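Long-range contacts in carbohydrate-binding module family 14 protein (Pseudocercospora fuligena, PDB 4Z4A), which probably binds chitin through a CBM14 module, as a fungal avirulence effector of the Avr4 type: residues N53-S59 against I70-P76; L79-D83 against N93-G97. All blocks are in the same frame, centred on the assembly; numbering follows the deposited sequence.

Overall arrangement
From the N terminus the chain forms helix 30-36 and strand 45-48, then enters interaction 1 at Asn53. Strand 54-60 pairs with 68-74, and this contact closes the loop between them into a beta hairpin. Strand 45-48 lies along the other edge of 54-60. Interaction 2 follows in series: it opens at Leu79, after interaction 1 has closed, and ends the loop that carries strand 87-89. The two therefore neither nest nor cross. They touch directly, since the rings of Tyr55 and Trp81 stack and Asn53 ND2 probably bonds Leu79 O. The three-stranded sheet is thus joined to the two-stranded one, 80-82 with 87-89.

Interaction 1 of 2, residues N53-S59 against I70-P76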
ATOM      1  N   ASN B  53       6.954  10.385   9.938  1.00 32.42           N
ATOM      2  CA  ASN B  53       5.951  10.908   8.965  1.00 35.73           C
ATOM      3  C   ASN B  53       6.067  10.173   7.608  1.00 33.28           C
ATOM      4  O   ASN B  53       5.923  10.777   6.545  1.00 32.08           O
ATOM      5  CB  ASN B  53       6.048  12.446   8.798  1.00 40.34           C
ATOM      6  CG  ASN B  53       4.930  13.055   7.890  1.00 43.01           C
ATOM      7  OD1 ASN B  53       5.225  13.854   6.996  1.00 43.56           O
ATOM      8  ND2 ASN B  53       3.670  12.719   8.139  1.00 42.64           N
ATOM      9  N   GLY B  54       6.389   8.881   7.670  1.00 32.06           N
ATOM     10  CA  GLY B  54       6.485   8.028   6.500  1.00 31.48           C
ATOM     11  C   GLY B  54       6.868   6.604   6.849  1.00 29.40           C
ATOM     12  O   GLY B  54       6.871   6.199   8.036  1.00 30.55           O
ATOM     13  N   TYR B  55       7.190   5.827   5.827  1.00 30.06           N
ATOM     14  CA  TYR B  55       7.486   4.396   5.975  1.00 27.33           C
ATOM     15  C   TYR B  55       8.289   3.930   4.783  1.00 28.42           C
ATOM     16  O   TYR B  55       8.638   4.726   3.892  1.00 31.44           O
ATOM     17  CB  TYR B  55       6.175   3.571   6.114  1.00 26.27           C
ATOM     18  CG  TYR B  55       5.257   3.731   4.917  1.00 26.76           C
ATOM     19  CD1 TYR B  55       4.453   4.876   4.766  1.00 26.96           C
ATOM     20  CD2 TYR B  55       5.159   2.722   3.953  1.00 24.95           C
ATOM     21  CE1 TYR B  55       3.629   5.020   3.674  1.00 26.93           C
ATOM     22  CE2 TYR B  55       4.334   2.860   2.857  1.00 26.44           C
ATOM     23  CZ  TYR B  55       3.545   3.992   2.729  1.00 27.07           C
ATOM     24  OH  TYR B  55       2.699   4.135   1.635  1.00 28.15           O
ATOM     25  N   ILE B  56       8.670   2.659   4.814  1.00 26.79           N
ATOM     26  CA  ILE B  56       9.405   2.040   3.754  1.00 27.72           C
ATOM     27  C   ILE B  56       8.550   0.898   3.180  1.00 28.15           C
ATOM     28  O   ILE B  56       8.014   0.063   3.938  1.00 26.21           O
ATOM     29  CB  ILE B  56      10.720   1.470   4.253  1.00 31.74           C
ATOM     30  CG1 ILE B  56      11.667   2.620   4.666  1.00 33.18           C
ATOM     31  CG2 ILE B  56      11.362   0.573   3.176  1.00 31.57           C
ATOM     32  CD1 ILE B  56      12.939   2.126   5.317  1.00 38.50           C
ATOM     33  N   GLN B  57       8.390   0.911   1.857  1.00 27.99           N
ATOM     34  CA  GLN B  57       7.818  -0.243   1.153  1.00 27.11           C
ATOM     35  C   GLN B  57       8.900  -0.851   0.306  1.00 29.19           C
ATOM     36  O   GLN B  57       9.600  -0.121  -0.449  1.00 29.36           O
ATOM     37  CB  GLN B  57       6.656   0.160   0.282  1.00 28.63           C
ATOM     38  CG  GLN B  57       6.003  -1.001  -0.467  1.00 28.51           C
ATOM     39  CD  GLN B  57       4.623  -0.629  -0.968  1.00 30.59           C
ATOM     40  OE1 GLN B  57       4.155   0.479  -0.741  1.00 31.43           O
ATOM     41  NE2 GLN B  57       3.967  -1.551  -1.628  1.00 32.50           N
ATOM     42  N   CYS B  58       9.051  -2.175   0.414  1.00 29.03           N
ATOM     43  CA  CYS B  58       9.915  -2.947  -0.468  1.00 31.04           C
ATOM     44  C   CYS B  58       9.102  -3.555  -1.592  1.00 30.48           C
ATOM     45  O   CYS B  58       8.071  -4.166  -1.373  1.00 28.94           O
ATOM     46  CB  CYS B  58      10.668  -4.027   0.297  1.00 33.87           C
ATOM     47  SG  CYS B  58      12.009  -3.287   1.234  1.00 34.86           S
ATOM     48  N   SER B  59       9.526  -3.307  -2.827  1.00 29.78           N
ATOM     49  CA  SER B  59       8.880  -3.893  -3.984  1.00 30.39           C
ATOM     50  C   SER B  59       9.763  -4.999  -4.531  1.00 29.46           C
ATOM     51  O   SER B  59      10.961  -4.820  -4.659  1.00 30.73           O
ATOM     52  CB  SER B  59       8.647  -2.846  -5.079  1.00 31.08           C
ATOM     53  OG  SER B  59       7.612  -1.932  -4.734  1.00 32.60           O
ATOM     54  N   ILE B  70      13.905  -0.632  -2.489  1.00 34.77           N
ATOM     55  CA  ILE B  70      13.454   0.260  -1.412  1.00 36.04           C
ATOM     56  C   ILE B  70      12.687   1.435  -1.994  1.00 37.14           C
ATOM     57  O   ILE B  70      13.171   2.087  -2.931  1.00 34.66           O
ATOM     58  CB  ILE B  70      14.650   0.859  -0.596  1.00 38.99           C
ATOM     59  CG1 ILE B  70      15.314  -0.208   0.270  1.00 41.27           C
ATOM     60  CG2 ILE B  70      14.238   2.043   0.292  1.00 38.90           C
ATOM     61  CD1 ILE B  70      14.602  -0.470   1.589  1.00 42.45           C
ATOM     62  N   HIS B  71      11.513   1.716  -1.417  1.00 34.67           N
ATOM     63  CA  HIS B  71      10.764   2.960  -1.636  1.00 33.61           C
ATOM     64  C   HIS B  71      10.508   3.648  -0.308  1.00 34.80           C
ATOM     65  O   HIS B  71       9.867   3.076   0.576  1.00 33.61           O
ATOM     66  CB  HIS B  71       9.433   2.661  -2.312  1.00 34.50           C
ATOM     67  CG  HIS B  71       9.573   2.022  -3.647  1.00 35.60           C
ATOM     68  ND1 HIS B  71       9.808   2.755  -4.793  1.00 37.83           N
ATOM     69  CD2 HIS B  71       9.542   0.725  -4.029  1.00 37.04           C
ATOM     70  CE1 HIS B  71       9.908   1.937  -5.823  1.00 38.92           C
ATOM     71  NE2 HIS B  71       9.750   0.700  -5.390  1.00 40.89           N
ATOM     72  N   GLU B  72      11.061   4.838  -0.124  1.00 34.75           N
ATOM     73  CA  GLU B  72      10.780   5.662   1.051  1.00 36.19           C
ATOM     74  C   GLU B  72       9.502   6.440   0.789  1.00 35.28           C
ATOM     75  O   GLU B  72       9.434   7.303  -0.071  1.00 35.79           O
ATOM     76  CB  GLU B  72      11.978   6.576   1.356  1.00 40.58           C
ATOM     77  CG  GLU B  72      13.218   5.761   1.683  1.00 43.05           C
ATOM     78  CD  GLU B  72      14.412   6.631   2.042  1.00 50.40           C
ATOM     79  OE1 GLU B  72      15.415   6.576   1.309  1.00 53.44           O
ATOM     80  OE2 GLU B  72      14.350   7.374   3.048  1.00 51.40           O
ATOM     81  N   MET B  73       8.440   6.086   1.497  1.00 32.10           N
ATOM     82  CA  MET B  73       7.123   6.627   1.215  1.00 30.83           C
ATOM     83  C   MET B  73       6.681   7.621   2.306  1.00 30.69           C
ATOM     84  O   MET B  73       6.831   7.331   3.512  1.00 30.27           O
ATOM     85  CB  MET B  73       6.098   5.478   1.160  1.00 30.12           C
ATOM     86  CG  MET B  73       6.421   4.341   0.194  1.00 29.40           C
ATOM     87  SD  MET B  73       6.415   4.845  -1.548  1.00 33.92           S
ATOM     88  CE  MET B  73       4.665   5.207  -1.765  1.00 35.94           C
ATOM     89  N   PRO B  74       6.067   8.738   1.917  1.00 31.23           N
ATOM     90  CA  PRO B  74       5.579   9.673   2.922  1.00 30.78           C
ATOM     91  C   PRO B  74       4.172   9.294   3.441  1.00 29.98           C
ATOM     92  O   PRO B  74       3.424   8.587   2.758  1.00 29.91           O
ATOM     93  CB  PRO B  74       5.498  10.984   2.133  1.00 32.00           C
ATOM     94  CG  PRO B  74       5.077  10.535   0.778  1.00 33.13           C
ATOM     95  CD  PRO B  74       5.873   9.268   0.552  1.00 32.78           C
ATOM     96  N   CYS B  75       3.840   9.759   4.633  1.00 29.15           N
ATOM     97  CA  CYS B  75       2.484   9.772   5.123  1.00 29.59           C
ATOM     98  C   CYS B  75       1.915  11.132   4.791  1.00 30.15           C
ATOM     99  O   CYS B  75       2.675  12.117   4.688  1.00 31.99           O
ATOM    100  CB  CYS B  75       2.425   9.607   6.641  1.00 30.74           C
ATOM    101  SG  CYS B  75       2.796   7.904   7.153  1.00 32.12           S
ATOM    102  N   PRO B  76       0.575  11.236   4.723  1.00 29.10           N
ATOM    103  CA  PRO B  76      -0.084  12.530   4.629  1.00 29.47           C
ATOM    104  C   PRO B  76       0.357  13.442   5.793  1.00 28.96           C
ATOM    105  O   PRO B  76       0.639  12.988   6.919  1.00 28.70           O
ATOM    106  CB  PRO B  76      -1.577  12.183   4.689  1.00 28.50           C
ATOM    107  CG  PRO B  76      -1.618  10.795   4.111  1.00 28.33           C
ATOM    108  CD  PRO B  76      -0.388  10.124   4.625  1.00 27.75           C
TER
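Tyr55 and Met73 form the tightly packed part of this contact. Met73 CB sits over one face of the Tyr55 ring, 3.5 Å from its centroid, in a CH-pi contact. The phenol leans over Met73 because Tyr55 CG lies between its own backbone N and carbonyl carbon (chi1 59°). Cys75 SG comes to the edge of the same ring. The backbones are paired by hydrogen bonds. Tyr55 N reaches Met73 O at 2.8 Å, and Met73 N returns a bond to Tyr55 O. Gln57 and His71 make the next such pair. On the face that bears Ile56, Ile70 CD1 touches both Ile56 CG2 and Cys58 SG, each at 3.8 Å.

The solvent side is looser. Glu72 and Pro74 are exposed there, and Glu72 OE2 makes a salt bridge with Lys50.

Beyond the strand pairing, Cys75 N bonds Asn53 O at 3.0 Å in a nearly straight line (175°). The Asn53 ND2 bond to Pro76 O is longer, 3.3 Å, and ND2 probably has a second partner in Leu79 O. Cys58, on the first strand, is bonded to Cys28, and Cys75, just past the second, to Cys88. This is an antiparallel beta hairpin, part of the three-stranded antiparallel sheet of a small disulfide-rich module of the CBM14 family.

Interaction 2 of 2, residues L79-D83 against N93-G97; sequences LLWND and NTTCG. With EDO (1,2-ethanediol), chain R.
Trp81 and Thr94 meet through one carbonyl oxygen. Thr94 OG1 donates to Trp81 O at 2.7 Å, approaching with a 22° tilt from the carbonyl plane. Thr95 N adds a weak bond to the same oxygen at 3.3 Å, so two donors grip it. The Thr94 hydroxyl works in both directions, because it also accepts from Cys96 N, two residues on. The Thr94 side chain is turned so that OG1 lies opposite its backbone N (chi1 -164°), beside the carbonyl carbon, where Cys96 N can reach it.

A second hydroxyl receives the backbone N just past the strand. Asp83 N donates to Thr95 OG1 at 2.8 Å, almost straight at 168°. That hydroxyl also lies against Asp83 CB.

Within 79-83 the indole and the carboxylate pair. Trp81 NE1 bonds Asp83 OD1 at 2.9 Å, close to the indole plane and on the anti side of the carboxylate. Lys86 forms a salt bridge to the same oxygen. OD1 thus has two partners, which limits the rotation of the group. Asp83 OD2 takes a hydrogen bond from O1 of a 1,2-ethanediol, probably left from crystallisation.

The remaining touches are van der Waals contacts. Leu80 CB lies 3.5 Å from Thr94 OG1, and Leu80 CD1 makes an apolar contact with Thr94 CG2. Asn82 lays its amide carbon CG 3.3 Å from Asn93 O, while its ND2 bonds Asp89.

Cys96, within 93-97, is joined to Cys52 by a disulfide, which ties the loop after strand 87-89 back to the chain before strand 54-60. Thr94 and Cys96 form an ST turn, here packed across the first strand of the small two-stranded sheet of a CBM14 module.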
ATOM      1  N   LEU B  79      -0.086  12.782   9.807  1.00 28.92           N
ATOM      2  CA  LEU B  79      -0.234  11.360  10.126  1.00 27.34           C
ATOM      3  C   LEU B  79       1.141  10.776  10.359  1.00 27.50           C
ATOM      4  O   LEU B  79       2.139  11.256   9.806  1.00 28.80           O
ATOM      5  CB  LEU B  79      -0.957  10.644   8.987  1.00 27.84           C
ATOM      6  CG  LEU B  79      -2.346  11.146   8.600  1.00 27.80           C
ATOM      7  CD1 LEU B  79      -2.972  10.228   7.545  1.00 28.56           C
ATOM      8  CD2 LEU B  79      -3.242  11.236   9.825  1.00 29.25           C
ATOM      9  N   LEU B  80       1.182   9.759  11.205  1.00 25.86           N
ATOM     10  CA  LEU B  80       2.397   9.108  11.609  1.00 24.93           C
ATOM     11  C   LEU B  80       2.233   7.613  11.331  1.00 24.73           C
ATOM     12  O   LEU B  80       1.135   7.080  11.356  1.00 22.40           O
ATOM     13  CB  LEU B  80       2.661   9.310  13.102  1.00 25.40           C
ATOM     14  CG  LEU B  80       2.855  10.765  13.565  1.00 26.61           C
ATOM     15  CD1 LEU B  80       3.178  10.728  15.036  1.00 26.99           C
ATOM     16  CD2 LEU B  80       3.880  11.544  12.736  1.00 28.58           C
ATOM     17  N   TRP B  81       3.355   6.934  11.158  1.00 23.64           N
ATOM     18  CA  TRP B  81       3.305   5.473  10.971  1.00 22.50           C
ATOM     19  C   TRP B  81       2.811   4.724  12.186  1.00 21.62           C
ATOM     20  O   TRP B  81       3.222   5.012  13.327  1.00 22.98           O
ATOM     21  CB  TRP B  81       4.672   4.963  10.632  1.00 22.33           C
ATOM     22  CG  TRP B  81       4.680   3.517  10.175  1.00 23.01           C
ATOM     23  CD1 TRP B  81       5.313   2.486  10.782  1.00 23.52           C
ATOM     24  CD2 TRP B  81       4.050   2.973   9.002  1.00 22.76           C
ATOM     25  NE1 TRP B  81       5.131   1.322  10.072  1.00 22.55           N
ATOM     26  CE2 TRP B  81       4.386   1.606   8.949  1.00 22.02           C
ATOM     27  CE3 TRP B  81       3.301   3.530   7.946  1.00 24.32           C
ATOM     28  CZ2 TRP B  81       3.933   0.765   7.924  1.00 23.02           C
ATOM     29  CZ3 TRP B  81       2.865   2.701   6.939  1.00 22.46           C
ATOM     30  CH2 TRP B  81       3.191   1.334   6.931  1.00 22.28           C
ATOM     31  N   ASN B  82       1.925   3.762  11.935  1.00 20.61           N
ATOM     32  CA  ASN B  82       1.384   2.879  12.968  1.00 19.59           C
ATOM     33  C   ASN B  82       1.730   1.476  12.468  1.00 20.91           C
ATOM     34  O   ASN B  82       1.023   0.923  11.623  1.00 19.82           O
ATOM     35  CB  ASN B  82      -0.106   3.035  13.105  1.00 20.24           C
ATOM     36  CG  ASN B  82      -0.777   2.013  14.013  1.00 21.81           C
ATOM     37  OD1 ASN B  82      -0.182   1.032  14.503  1.00 22.13           O
ATOM     38  ND2 ASN B  82      -2.070   2.159  14.158  1.00 22.63           N
ATOM     39  N   ASP B  83       2.846   0.963  12.974  1.00 20.18           N
ATOM     40  CA  ASP B  83       3.301  -0.367  12.535  1.00 21.60           C
ATOM     41  C   ASP B  83       2.434  -1.537  12.939  1.00 21.90           C
ATOM     42  O   ASP B  83       2.550  -2.626  12.304  1.00 23.20           O
ATOM     43  CB  ASP B  83       4.724  -0.592  13.021  1.00 23.62           C
ATOM     44  CG  ASP B  83       5.492  -1.570  12.133  1.00 24.30           C
ATOM     45  OD1 ASP B  83       5.605  -1.384  10.907  1.00 23.02           O
ATOM     46  OD2 ASP B  83       5.979  -2.558  12.720  1.00 27.55           O
ATOM     47  N   ASN B  93      -2.077   7.111  17.608  1.00 26.70           N
ATOM     48  CA  ASN B  93      -1.891   5.686  17.387  1.00 25.66           C
ATOM     49  C   ASN B  93      -0.511   5.269  16.919  1.00 24.81           C
ATOM     50  O   ASN B  93      -0.302   4.075  16.528  1.00 23.78           O
ATOM     51  CB  ASN B  93      -2.890   5.247  16.328  1.00 27.53           C
ATOM     52  CG  ASN B  93      -4.306   5.478  16.760  1.00 29.13           C
ATOM     53  OD1 ASN B  93      -4.641   5.329  17.949  1.00 30.61           O
ATOM     54  ND2 ASN B  93      -5.168   5.838  15.808  1.00 29.91           N
ATOM     55  N   THR B  94       0.458   6.159  16.960  1.00 23.77           N
ATOM     56  CA  THR B  94       1.765   5.838  16.389  1.00 23.01           C
ATOM     57  C   THR B  94       2.556   4.833  17.207  1.00 23.97           C
ATOM     58  O   THR B  94       2.461   4.775  18.434  1.00 24.35           O
ATOM     59  CB  THR B  94       2.616   7.091  16.173  1.00 23.73           C
ATOM     60  OG1 THR B  94       3.691   6.776  15.301  1.00 25.65           O
ATOM     61  CG2 THR B  94       3.136   7.659  17.502  1.00 25.85           C
ATOM     62  N   THR B  95       3.334   4.023  16.498  1.00 24.18           N
ATOM     63  CA  THR B  95       4.331   3.167  17.061  1.00 24.98           C
ATOM     64  C   THR B  95       5.756   3.765  16.961  1.00 27.33           C
ATOM     65  O   THR B  95       6.741   3.120  17.362  1.00 26.93           O
ATOM     66  CB  THR B  95       4.351   1.828  16.311  1.00 24.30           C
ATOM     67  OG1 THR B  95       4.504   2.091  14.892  1.00 23.61           O
ATOM     68  CG2 THR B  95       3.107   1.071  16.597  1.00 24.60           C
ATOM     69  N   CYS B  96       5.875   4.983  16.449  1.00 29.53           N
ATOM     70  CA  CYS B  96       7.185   5.552  16.148  1.00 30.41           C
ATOM     71  C   CYS B  96       7.731   6.224  17.400  1.00 30.91           C
ATOM     72  O   CYS B  96       6.994   6.952  18.072  1.00 32.65           O
ATOM     73  CB  CYS B  96       7.087   6.564  15.035  1.00 31.77           C
ATOM     74  SG  CYS B  96       8.685   7.243  14.471  1.00 35.35           S
ATOM     75  N   GLY B  97       8.981   5.923  17.689  1.00 31.70           N
ATOM     76  CA  GLY B  97       9.656   6.415  18.886  1.00 34.18           C
ATOM     77  C   GLY B  97      10.737   7.444  18.593  1.00 36.88           C
ATOM     78  O   GLY B  97      11.387   7.917  19.520  1.00 37.36           O
TER
HETATM   79  C1  EDO R 208       8.442  -1.513  15.281  1.00 53.82           C
HETATM   80  O1  EDO R 208       7.474  -2.567  15.252  1.00 60.31           O
HETATM   81  C2  EDO R 208       7.770  -0.167  15.144  1.00 50.52           C
HETATM   82  O2  EDO R 208       8.737   0.859  15.387  1.00 48.83           O